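Local coordinates for protein endo-pectate lyase (Erwinia chrysanthemi, PDB 3B8Y) that cleaves polygalacturonate by an eliminative, calcium-requiring mechanism and probably also depolymerises highly methylated pectins from within the chain, at residues L24-K29 and Y84-D89; S42-Q47 and E69-K74; R46-R51 and R60-V65; V137-S142 and K151-L156. All coordinates share one frame; numbering follows the deposited sequence.

Interaction 1: L24-K29 and Y84-D89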
# COMPACT_ATOMS: atom_id res chain seq x y z
N LEU A 24 10.70 -2.36 -11.68
CA LEU A 24 10.78 -3.19 -10.49
C LEU A 24 11.63 -2.59 -9.38
O LEU A 24 12.69 -2.03 -9.63
CB LEU A 24 11.35 -4.56 -10.87
CG LEU A 24 11.53 -5.63 -9.78
CD1 LEU A 24 10.17 -6.08 -9.24
CD2 LEU A 24 12.25 -6.82 -10.40
N MET A 25 11.17 -2.80 -8.15
CA MET A 25 11.88 -2.33 -6.96
C MET A 25 11.92 -3.46 -5.93
O MET A 25 11.03 -4.31 -5.87
CB MET A 25 11.19 -1.09 -6.36
CG MET A 25 11.31 0.16 -7.22
SD MET A 25 10.36 1.54 -6.55
CE MET A 25 11.18 1.80 -5.04
N LEU A 26 12.96 -3.44 -5.11
CA LEU A 26 13.12 -4.45 -4.08
C LEU A 26 13.29 -3.88 -2.69
O LEU A 26 13.96 -2.87 -2.48
CB LEU A 26 14.31 -5.35 -4.41
CG LEU A 26 14.64 -6.50 -3.45
CD1 LEU A 26 14.95 -7.74 -4.25
CD2 LEU A 26 15.81 -6.13 -2.55
N SER A 27 12.67 -4.56 -1.73
CA SER A 27 12.77 -4.19 -0.33
C SER A 27 13.12 -5.44 0.46
O SER A 27 12.45 -6.47 0.35
CB SER A 27 11.47 -3.60 0.20
OG SER A 27 11.60 -3.33 1.58
N GLN A 28 14.19 -5.35 1.24
CA GLN A 28 14.64 -6.46 2.06
C GLN A 28 14.27 -6.21 3.52
O GLN A 28 14.78 -5.28 4.14
CB GLN A 28 16.15 -6.62 1.89
CG GLN A 28 16.69 -7.98 2.27
CD GLN A 28 17.98 -8.30 1.53
OE1 GLN A 28 18.73 -7.41 1.12
NE2 GLN A 28 18.24 -9.60 1.34
N LYS A 29 13.34 -7.02 4.04
CA LYS A 29 12.87 -6.91 5.42
C LYS A 29 12.68 -8.28 6.05
O LYS A 29 11.94 -9.11 5.52
CB LYS A 29 11.52 -6.18 5.48
CG LYS A 29 11.60 -4.70 5.20
CD LYS A 29 12.35 -3.97 6.29
CE LYS A 29 12.72 -2.58 5.84
NZ LYS A 29 13.56 -2.72 4.62
N TYR A 84 21.29 -11.82 -4.70
CA TYR A 84 20.27 -12.21 -5.66
C TYR A 84 19.89 -11.10 -6.62
O TYR A 84 19.90 -9.92 -6.27
CB TYR A 84 18.99 -12.66 -4.95
CG TYR A 84 19.12 -13.95 -4.20
CD1 TYR A 84 19.32 -13.96 -2.82
CD2 TYR A 84 19.06 -15.17 -4.87
CE1 TYR A 84 19.46 -15.15 -2.13
CE2 TYR A 84 19.20 -16.36 -4.20
CZ TYR A 84 19.40 -16.35 -2.83
OH TYR A 84 19.55 -17.55 -2.17
N TRP A 85 19.53 -11.50 -7.83
CA TRP A 85 19.08 -10.59 -8.85
C TRP A 85 17.65 -11.02 -9.19
O TRP A 85 17.34 -12.22 -9.22
CB TRP A 85 19.99 -10.65 -10.08
CG TRP A 85 21.20 -9.77 -9.94
CD1 TRP A 85 21.38 -8.52 -10.47
CD2 TRP A 85 22.38 -10.04 -9.17
NE1 TRP A 85 22.58 -8.00 -10.08
CE2 TRP A 85 23.22 -8.91 -9.28
CE3 TRP A 85 22.81 -11.13 -8.40
CZ2 TRP A 85 24.46 -8.84 -8.64
CZ3 TRP A 85 24.05 -11.06 -7.77
CH2 TRP A 85 24.86 -9.93 -7.89
N TYR A 86 16.78 -10.05 -9.43
CA TYR A 86 15.39 -10.35 -9.74
C TYR A 86 14.88 -9.60 -10.94
O TYR A 86 15.30 -8.48 -11.20
CB TYR A 86 14.48 -9.99 -8.56
CG TYR A 86 14.61 -10.85 -7.32
CD1 TYR A 86 13.79 -11.97 -7.15
CD2 TYR A 86 15.50 -10.52 -6.30
CE1 TYR A 86 13.86 -12.73 -5.99
CE2 TYR A 86 15.57 -11.27 -5.14
CZ TYR A 86 14.74 -12.38 -4.99
OH TYR A 86 14.82 -13.13 -3.83
N TRP A 87 13.96 -10.22 -11.65
CA TRP A 87 13.30 -9.62 -12.80
C TRP A 87 11.86 -10.08 -12.73
O TRP A 87 11.56 -11.13 -12.15
CB TRP A 87 13.89 -10.12 -14.12
CG TRP A 87 15.30 -9.75 -14.39
CD1 TRP A 87 15.75 -8.73 -15.18
CD2 TRP A 87 16.47 -10.46 -13.94
NE1 TRP A 87 17.13 -8.77 -15.27
CE2 TRP A 87 17.59 -9.82 -14.51
CE3 TRP A 87 16.67 -11.57 -13.11
CZ2 TRP A 87 18.90 -10.26 -14.28
CZ3 TRP A 87 17.98 -12.02 -12.89
CH2 TRP A 87 19.08 -11.36 -13.47
N VAL A 88 10.96 -9.28 -13.27
CA VAL A 88 9.55 -9.63 -13.33
C VAL A 88 9.13 -9.47 -14.78
O VAL A 88 9.36 -8.43 -15.41
CB VAL A 88 8.65 -8.74 -12.43
CG1 VAL A 88 7.18 -8.94 -12.79
CG2 VAL A 88 8.85 -9.12 -10.96
N ASP A 89 8.55 -10.53 -15.33
CA ASP A 89 8.09 -10.54 -16.71
C ASP A 89 6.56 -10.43 -16.75
O ASP A 89 5.86 -11.31 -16.27
CB ASP A 89 8.57 -11.84 -17.37
CG ASP A 89 8.27 -11.92 -18.86
OD1 ASP A 89 7.88 -10.92 -19.50
OD2 ASP A 89 8.46 -13.01 -19.40

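Interaction 2: S42-Q47 and E69-K74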
# COMPACT_ATOMS: atom_id res chain seq x y z
N SER A 42 -1.45 -3.21 -20.96
CA SER A 42 -2.91 -3.20 -20.89
C SER A 42 -3.72 -4.48 -20.64
O SER A 42 -4.61 -4.48 -19.78
CB SER A 42 -3.48 -2.45 -22.10
OG SER A 42 -2.90 -2.93 -23.31
N LYS A 43 -3.47 -5.53 -21.40
CA LYS A 43 -4.22 -6.78 -21.21
C LYS A 43 -3.34 -7.86 -20.63
O LYS A 43 -2.97 -8.82 -21.32
CB LYS A 43 -4.85 -7.25 -22.54
CG LYS A 43 -5.84 -6.27 -23.17
CD LYS A 43 -6.34 -6.76 -24.53
CE LYS A 43 -7.29 -5.76 -25.19
NZ LYS A 43 -6.66 -4.43 -25.43
N VAL A 44 -3.01 -7.72 -19.35
CA VAL A 44 -2.15 -8.67 -18.65
C VAL A 44 -2.83 -10.02 -18.45
O VAL A 44 -3.98 -10.08 -18.01
CB VAL A 44 -1.73 -8.12 -17.26
CG1 VAL A 44 -0.70 -9.05 -16.60
CG2 VAL A 44 -1.17 -6.71 -17.38
N ALA A 45 -2.10 -11.09 -18.77
CA ALA A 45 -2.61 -12.45 -18.62
C ALA A 45 -1.94 -13.14 -17.44
O ALA A 45 -2.57 -13.91 -16.71
CB ALA A 45 -2.36 -13.24 -19.90
N ARG A 46 -0.65 -12.87 -17.27
CA ARG A 46 0.13 -13.44 -16.19
C ARG A 46 1.44 -12.67 -15.97
O ARG A 46 1.88 -11.89 -16.82
CB ARG A 46 0.45 -14.91 -16.48
CG ARG A 46 1.45 -15.14 -17.60
CD ARG A 46 1.87 -16.59 -17.69
NE ARG A 46 2.99 -16.75 -18.62
CZ ARG A 46 2.87 -16.82 -19.93
NH1 ARG A 46 1.67 -16.78 -20.49
NH2 ARG A 46 3.95 -16.84 -20.70
N GLN A 47 2.07 -12.92 -14.83
CA GLN A 47 3.31 -12.26 -14.46
C GLN A 47 4.25 -13.31 -13.88
O GLN A 47 3.85 -14.10 -13.03
CB GLN A 47 3.04 -11.16 -13.44
CG GLN A 47 2.11 -10.11 -13.98
CD GLN A 47 1.60 -9.19 -12.91
OE1 GLN A 47 0.92 -9.62 -11.97
NE2 GLN A 47 1.93 -7.92 -13.04
N GLU A 69 -3.29 -9.61 -11.66
CA GLU A 69 -3.54 -8.43 -10.84
C GLU A 69 -2.48 -8.00 -9.83
O GLU A 69 -2.27 -6.81 -9.63
CB GLU A 69 -4.90 -8.54 -10.14
CG GLU A 69 -5.04 -9.72 -9.18
CD GLU A 69 -4.47 -9.47 -7.78
OE1 GLU A 69 -4.15 -10.47 -7.09
OE2 GLU A 69 -4.35 -8.29 -7.38
N THR A 70 -1.84 -8.96 -9.16
CA THR A 70 -0.83 -8.62 -8.17
C THR A 70 0.29 -7.74 -8.74
O THR A 70 0.62 -7.83 -9.92
CB THR A 70 -0.19 -9.87 -7.49
OG1 THR A 70 0.60 -9.45 -6.38
CG2 THR A 70 0.71 -10.63 -8.46
N ARG A 71 0.79 -6.83 -7.91
CA ARG A 71 1.89 -5.96 -8.30
C ARG A 71 3.02 -6.10 -7.30
O ARG A 71 3.97 -5.30 -7.32
CB ARG A 71 1.46 -4.50 -8.41
CG ARG A 71 0.53 -4.20 -9.58
CD ARG A 71 1.17 -4.52 -10.94
NE ARG A 71 0.21 -4.24 -12.02
CZ ARG A 71 -0.63 -5.14 -12.53
NH1 ARG A 71 -1.48 -4.78 -13.48
NH2 ARG A 71 -0.59 -6.40 -12.14
N THR A 72 2.93 -7.12 -6.44
CA THR A 72 3.93 -7.40 -5.41
C THR A 72 4.20 -8.91 -5.30
O THR A 72 3.37 -9.73 -5.70
CB THR A 72 3.47 -6.92 -4.01
OG1 THR A 72 2.25 -7.57 -3.66
CG2 THR A 72 3.25 -5.42 -4.00
N PHE A 73 5.36 -9.26 -4.74
CA PHE A 73 5.73 -10.66 -4.55
C PHE A 73 6.66 -10.82 -3.35
O PHE A 73 7.54 -10.00 -3.10
CB PHE A 73 6.39 -11.21 -5.82
CG PHE A 73 6.87 -12.64 -5.69
CD1 PHE A 73 5.96 -13.69 -5.67
CD2 PHE A 73 8.24 -12.93 -5.62
CE1 PHE A 73 6.39 -15.01 -5.59
CE2 PHE A 73 8.68 -14.24 -5.54
CZ PHE A 73 7.76 -15.28 -5.52
N LYS A 74 6.47 -11.92 -2.63
CA LYS A 74 7.26 -12.21 -1.45
C LYS A 74 8.11 -13.47 -1.67
O LYS A 74 7.59 -14.52 -2.01
CB LYS A 74 6.31 -12.39 -0.25
CG LYS A 74 6.94 -12.90 1.02
CD LYS A 74 5.90 -13.22 2.09
CE LYS A 74 4.99 -14.40 1.73
NZ LYS A 74 3.81 -14.03 0.89

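Interaction 3: R46-R51 and R60-V65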
# COMPACT_ATOMS: atom_id res chain seq x y z
N ARG A 46 -0.65 -12.87 -17.27
CA ARG A 46 0.13 -13.44 -16.19
C ARG A 46 1.44 -12.67 -15.97
O ARG A 46 1.88 -11.89 -16.82
CB ARG A 46 0.45 -14.91 -16.48
CG ARG A 46 1.45 -15.14 -17.60
CD ARG A 46 1.87 -16.59 -17.69
NE ARG A 46 2.99 -16.75 -18.62
CZ ARG A 46 2.87 -16.82 -19.93
NH1 ARG A 46 1.67 -16.78 -20.49
NH2 ARG A 46 3.95 -16.84 -20.70
N GLN A 47 2.07 -12.92 -14.83
CA GLN A 47 3.31 -12.26 -14.46
C GLN A 47 4.25 -13.31 -13.88
O GLN A 47 3.85 -14.10 -13.03
CB GLN A 47 3.04 -11.16 -13.44
CG GLN A 47 2.11 -10.11 -13.98
CD GLN A 47 1.60 -9.19 -12.91
OE1 GLN A 47 0.92 -9.62 -11.97
NE2 GLN A 47 1.93 -7.92 -13.04
N GLU A 48 5.49 -13.30 -14.35
CA GLU A 48 6.46 -14.28 -13.89
C GLU A 48 7.63 -13.63 -13.19
O GLU A 48 8.16 -12.62 -13.64
CB GLU A 48 6.98 -15.07 -15.09
CG GLU A 48 5.87 -15.69 -15.94
CD GLU A 48 6.38 -16.39 -17.19
OE1 GLU A 48 7.53 -16.17 -17.62
OE2 GLU A 48 5.61 -17.18 -17.75
N VAL A 49 8.04 -14.23 -12.08
CA VAL A 49 9.16 -13.73 -11.32
C VAL A 49 10.36 -14.60 -11.62
O VAL A 49 10.26 -15.82 -11.62
CB VAL A 49 8.87 -13.80 -9.82
CG1 VAL A 49 10.07 -13.35 -9.05
CG2 VAL A 49 7.65 -12.95 -9.48
N TYR A 50 11.49 -13.97 -11.89
CA TYR A 50 12.74 -14.66 -12.18
C TYR A 50 13.81 -14.29 -11.17
O TYR A 50 13.93 -13.14 -10.77
CB TYR A 50 13.22 -14.33 -13.58
CG TYR A 50 12.37 -14.94 -14.67
CD1 TYR A 50 12.69 -16.19 -15.20
CD2 TYR A 50 11.26 -14.28 -15.16
CE1 TYR A 50 11.91 -16.76 -16.19
CE2 TYR A 50 10.48 -14.84 -16.16
CZ TYR A 50 10.81 -16.08 -16.67
OH TYR A 50 10.02 -16.66 -17.63
N ARG A 51 14.62 -15.26 -10.78
CA ARG A 51 15.66 -15.00 -9.81
C ARG A 51 16.96 -15.67 -10.19
O ARG A 51 16.96 -16.78 -10.72
CB ARG A 51 15.22 -15.48 -8.43
CG ARG A 51 16.11 -15.01 -7.27
CD ARG A 51 15.75 -15.76 -6.00
NE ARG A 51 16.12 -17.17 -6.07
CZ ARG A 51 15.75 -18.10 -5.20
NH1 ARG A 51 16.16 -19.35 -5.36
NH2 ARG A 51 14.97 -17.79 -4.17
N ARG A 60 19.13 -16.61 -15.07
CA ARG A 60 18.00 -16.54 -14.14
C ARG A 60 17.05 -17.70 -14.36
O ARG A 60 17.07 -18.35 -15.40
CB ARG A 60 17.24 -15.22 -14.30
CG ARG A 60 16.45 -15.10 -15.59
CD ARG A 60 16.17 -13.66 -15.91
NE ARG A 60 15.61 -13.50 -17.24
CZ ARG A 60 15.50 -12.33 -17.88
NH1 ARG A 60 14.98 -12.29 -19.10
NH2 ARG A 60 15.91 -11.22 -17.30
N GLU A 61 16.21 -17.93 -13.37
CA GLU A 61 15.24 -19.01 -13.45
C GLU A 61 13.91 -18.58 -12.86
O GLU A 61 13.86 -17.74 -11.95
CB GLU A 61 15.77 -20.26 -12.74
CG GLU A 61 16.31 -20.00 -11.36
CD GLU A 61 16.90 -21.23 -10.72
OE1 GLU A 61 17.05 -22.26 -11.40
OE2 GLU A 61 17.22 -21.16 -9.51
N ARG A 62 12.85 -19.15 -13.40
CA ARG A 62 11.49 -18.85 -12.98
C ARG A 62 11.23 -19.46 -11.62
O ARG A 62 11.31 -20.67 -11.44
CB ARG A 62 10.50 -19.40 -14.01
CG ARG A 62 9.14 -18.73 -13.99
CD ARG A 62 8.20 -19.36 -15.00
NE ARG A 62 8.81 -19.45 -16.32
CZ ARG A 62 9.02 -20.58 -16.98
NH1 ARG A 62 8.66 -21.74 -16.45
NH2 ARG A 62 9.62 -20.56 -18.16
N ILE A 63 10.98 -18.60 -10.64
CA ILE A 63 10.69 -19.10 -9.30
C ILE A 63 9.21 -18.92 -9.00
O ILE A 63 8.74 -19.33 -7.95
CB ILE A 63 11.56 -18.41 -8.22
CG1 ILE A 63 11.32 -16.91 -8.20
CG2 ILE A 63 13.03 -18.70 -8.47
CD1 ILE A 63 11.60 -16.28 -6.88
N ALA A 64 8.46 -18.34 -9.95
CA ALA A 64 7.03 -18.12 -9.78
C ALA A 64 6.27 -17.56 -10.98
O ALA A 64 6.79 -16.75 -11.74
CB ALA A 64 6.78 -17.20 -8.58
N VAL A 65 5.04 -18.03 -11.13
CA VAL A 65 4.12 -17.56 -12.16
C VAL A 65 2.90 -17.13 -11.35
O VAL A 65 2.31 -17.92 -10.60
CB VAL A 65 3.76 -18.66 -13.19
CG1 VAL A 65 3.51 -19.98 -12.50
CG2 VAL A 65 2.54 -18.24 -14.00
O HOH W 1 17.89 -18.17 -8.32

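Interaction 4: V137-S142 and K151-L156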
# COMPACT_ATOMS: atom_id res chain seq x y z
N VAL A 137 13.75 5.80 -7.35
CA VAL A 137 14.68 6.50 -6.47
C VAL A 137 14.17 6.55 -5.03
O VAL A 137 13.00 6.30 -4.75
CB VAL A 137 14.99 7.94 -6.93
CG1 VAL A 137 15.47 7.94 -8.37
CG2 VAL A 137 13.78 8.87 -6.73
N THR A 138 15.10 6.84 -4.13
CA THR A 138 14.81 6.95 -2.72
C THR A 138 14.84 8.42 -2.32
O THR A 138 15.67 9.19 -2.81
CB THR A 138 15.86 6.21 -1.90
OG1 THR A 138 15.92 4.85 -2.33
CG2 THR A 138 15.53 6.26 -0.41
N ILE A 139 13.90 8.81 -1.47
CA ILE A 139 13.83 10.17 -0.96
C ILE A 139 13.42 10.07 0.50
O ILE A 139 12.98 9.02 0.97
CB ILE A 139 12.78 11.09 -1.69
CG1 ILE A 139 11.35 10.75 -1.26
CG2 ILE A 139 12.94 10.99 -3.20
CD1 ILE A 139 10.34 11.73 -1.73
N GLY A 140 13.54 11.19 1.20
CA GLY A 140 13.19 11.27 2.60
C GLY A 140 13.78 12.53 3.20
O GLY A 140 14.64 13.17 2.59
N THR A 141 13.30 12.90 4.37
CA THR A 141 13.80 14.07 5.08
C THR A 141 14.24 13.63 6.47
O THR A 141 15.41 13.32 6.70
CB THR A 141 12.71 15.14 5.25
OG1 THR A 141 11.45 14.51 5.50
CG2 THR A 141 12.62 16.02 4.02
N SER A 142 13.27 13.56 7.37
CA SER A 142 13.49 13.16 8.74
C SER A 142 12.11 12.91 9.33
O SER A 142 11.10 13.14 8.68
CB SER A 142 14.18 14.28 9.52
OG SER A 142 13.37 15.44 9.53
N LYS A 151 3.70 17.49 7.95
CA LYS A 151 4.74 17.79 6.97
C LYS A 151 4.80 16.73 5.87
O LYS A 151 5.59 15.79 5.95
CB LYS A 151 6.10 17.89 7.66
CG LYS A 151 7.22 18.44 6.77
CD LYS A 151 8.59 18.26 7.41
CE LYS A 151 9.13 16.85 7.21
NZ LYS A 151 9.46 16.56 5.77
N PRO A 152 3.98 16.88 4.82
CA PRO A 152 3.91 15.95 3.69
C PRO A 152 5.20 15.85 2.86
O PRO A 152 5.86 16.84 2.58
CB PRO A 152 2.75 16.49 2.86
CG PRO A 152 2.78 17.96 3.15
CD PRO A 152 3.02 17.99 4.64
N LEU A 153 5.53 14.62 2.48
CA LEU A 153 6.72 14.34 1.69
C LEU A 153 6.47 14.62 0.20
O LEU A 153 7.36 15.06 -0.52
CB LEU A 153 7.11 12.87 1.88
CG LEU A 153 8.52 12.47 1.46
CD1 LEU A 153 9.51 13.02 2.45
CD2 LEU A 153 8.62 10.96 1.39
N ILE A 154 5.24 14.35 -0.24
CA ILE A 154 4.81 14.55 -1.61
C ILE A 154 3.32 14.86 -1.54
O ILE A 154 2.59 14.23 -0.77
CB ILE A 154 4.97 13.25 -2.47
CG1 ILE A 154 6.44 12.91 -2.69
CG2 ILE A 154 4.24 13.39 -3.82
CD1 ILE A 154 7.20 13.93 -3.53
N ILE A 155 2.88 15.85 -2.30
CA ILE A 155 1.47 16.20 -2.35
C ILE A 155 1.01 15.98 -3.78
O ILE A 155 1.67 16.40 -4.73
CB ILE A 155 1.22 17.69 -1.97
CG1 ILE A 155 1.56 17.95 -0.51
CG2 ILE A 155 -0.24 18.05 -2.20
CD1 ILE A 155 1.61 19.42 -0.16
N LEU A 156 -0.12 15.29 -3.92
CA LEU A 156 -0.71 14.99 -5.21
C LEU A 156 -2.05 15.69 -5.34
O LEU A 156 -2.90 15.58 -4.47
CB LEU A 156 -0.93 13.49 -5.36
CG LEU A 156 0.29 12.59 -5.15
CD1 LEU A 156 -0.17 11.12 -5.07
CD2 LEU A 156 1.30 12.81 -6.28

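Interaction 1: L24-K29 and Y84-D89
L24 and L26 meet Y86 and V88 in a buried, largely apolar contact, without hydrogen bonds between the two segments, that joins two facing beta sheets in the core of the N-terminal sandwich. The strands are not neighbours in a sheet. Their short axes pass 8.0 Å apart, with N-to-C directions 137° from each other, so that side chains span the gap, one reaching the opposing main chain. L24 sends both methyls across. Its CD1 lies against V88 CG2 at 3.7 Å, the two side chains crossing at about a right angle. The other branch dips to the opposing backbone: CD2 stands 3.6 Å from Y86 O and 3.8 Å from W87 CA, against the main chain at W87, whose CB points away. L24 CG is anti to the backbone N (chi1 -180°), which swings the fork beside the carbonyl carbon and over this spot. Two residues on, L26 CD1 comes obliquely onto the Y86 ring, 3.5 Å from Y86 CD2 and 3.7 Å from Y86 CE2. The ring of Y86 thus faces the core, while its hydroxyl is hydrogen-bonded to D75 and N33. L35 of strand 32-39 touches both L26 and Y86, and W37 of the same strand touches V88, so the leucines belong to a larger apolar layer. Strand 22-29 is the outermost strand of its three-stranded sheet and pairs with 32-39. Strand 85-92 lies inside the four-stranded sheet opposite, between 44-52 and 97-104, and L24 also reaches S100 and V103 of the latter.

Interaction 2: S42-Q47 and E69-K74
Q47 projects from strand 44-52 toward the turn at E69-R71, and its side chain makes most of this contact. At its root, Q47 CB packs against the backbone oxygen of D89 in strand 85-92. CG stands anti to the carbonyl carbon (chi1 -60°) and the chain runs on extended, carrying the amide across to the other segment. There Q47 CD lies 3.4 Å from T70 O and 3.6 Å from R71 NH2, so the flat amide ends in the corner between a carbonyl and a guanidinium. The amide nitrogen and oxygen are probably exchanged in the model, and the polar pairings at this tip remain unsettled; one end of the amide also lies close to the methyl T70 CG2. The R71 guanidinium crosses the end of Q47 with its plane 77° from that of the amide. R71 CB leads away from Q47, but a bend at chi2 (-60°) brings the tip back. It is held by its own turn: R71 NH2 donates to T70 O over 2.9 Å, meeting the oxygen from above the carbonyl plane, and it has a second acceptor in A68 O. V44 CG2 adds a looser touch, 4.4 Å from R71 NH1. T70 OG1 donates to T72 O in the carbonyl plane, on a lone pair, and ties the turn to the strand it precedes. The contact joins strand 44-52 of one sheet, which runs between 61-66 and 85-92, to the turn leading into strand 72-75 of the other; that strand borders 32-39, whose W37 and T39 pack on R71.

Interaction 3: R46-R51 and R60-V65
V49 and R51 carry the backbone bonds that join strand 44-52 to strand 61-66. V49 N donates to A64 O (2.8 Å) and V49 O accepts from I63 N (3.0 Å). R51 N donates to E61 O (2.8 Å), and E61 N returns a bond to R51 O. I63 and A64 both face V49, a classic beta bulge that shifts the register by one residue before Y50 pairs with R62.

The polar group lies on the side of E48, Y50 and R62. R46 NE gives the E48 carboxylate a salt bridge at OE2 (2.8 Å), arriving above the carboxylate plane, while Y50 OH donates to OE1. R62 completes the network from the other strand: its NE makes a long salt bridge to E48 OE1 (3.8 Å) and a weak but straight bond to Y50 OH (3.3 Å, 172°). R62 lies alongside Y50, CG over one face of the ring and the guanidinium turned 81° to it, with the hydroxyl at the guanidinium edge. R60 crosses the same ring obliquely; the R60-Y50 cation-pi pair is long and at most a weak attraction, and R60 also has a cation-pi contact with W87.

Apolar and water contacts occupy the opposite side. V49 CG1 touches I63 CG1 at 3.9 Å, and I63 CG2 lies over one face of the R51 guanidinium, toward the rim; R51 NH2 forms a salt bridge with D75. A water links R51 NE to E61 OE2.

Bulged and antiparallel, this is a beta hairpin whose second strand forms an edge of the four-stranded sheet of a fibronectin type III-like sandwich.

Interaction 4: V137-S142 and K151-L156
I139, L153, T141 and K151 meet without any flat side chain: no ring, amide or guanidinium offers a face or edge here, and the contact is made by branched methyls and one polar pair. I139 and L153 slide past each other in opposite directions, I139 CD1 lying 3.6 Å from L153 CD2. I139 CD1 also reaches I154 CG1 at 4.2 Å. The other branch of L153 turns toward the chain after I139, where CD1 lies 4.1 Å from G140 CA and 3.9 Å from T141 OG1. Beyond it, T141 and K151 reach tip to tip, and K151 NZ donates to T141 OG1 over 2.9 Å. Bends at chi3 (81°) and chi4 (68°) fold the lysine end round to the hydroxyl, which in turn gives a weak bond to S142 O. The K151 side chain is about 5 Å from that of D173, a zinc ligand. Strand 137-139 pairs in parallel with 164-166, and strand 154-157 in parallel with 125-128 and 175-179. Joining different faces through inward aliphatic residues, with I166, A125 and F127 beside them, is characteristic of the parallel beta-helix of pectate lyases.

In the fold
From the N terminus, interaction 1 closes the widest loop, bringing 84-89 back over 24-29 and joining the two sheets of the sandwich. Interactions 2 and 3 both fall within that loop and start from the same strand, sharing R46 and Q47. The hairpin of interaction 3 closes first, and the chain then returns at 69-74 to complete interaction 2 around it. F73 joins the two by packing on V49, I63 and A64, while strand 44-52 bonds to 85-92 and so links interactions 1 and 3. Interaction 4 follows in series, in the beta-helix. It touches none of the others; its nearest atoms come within about 5 Å of interaction 1.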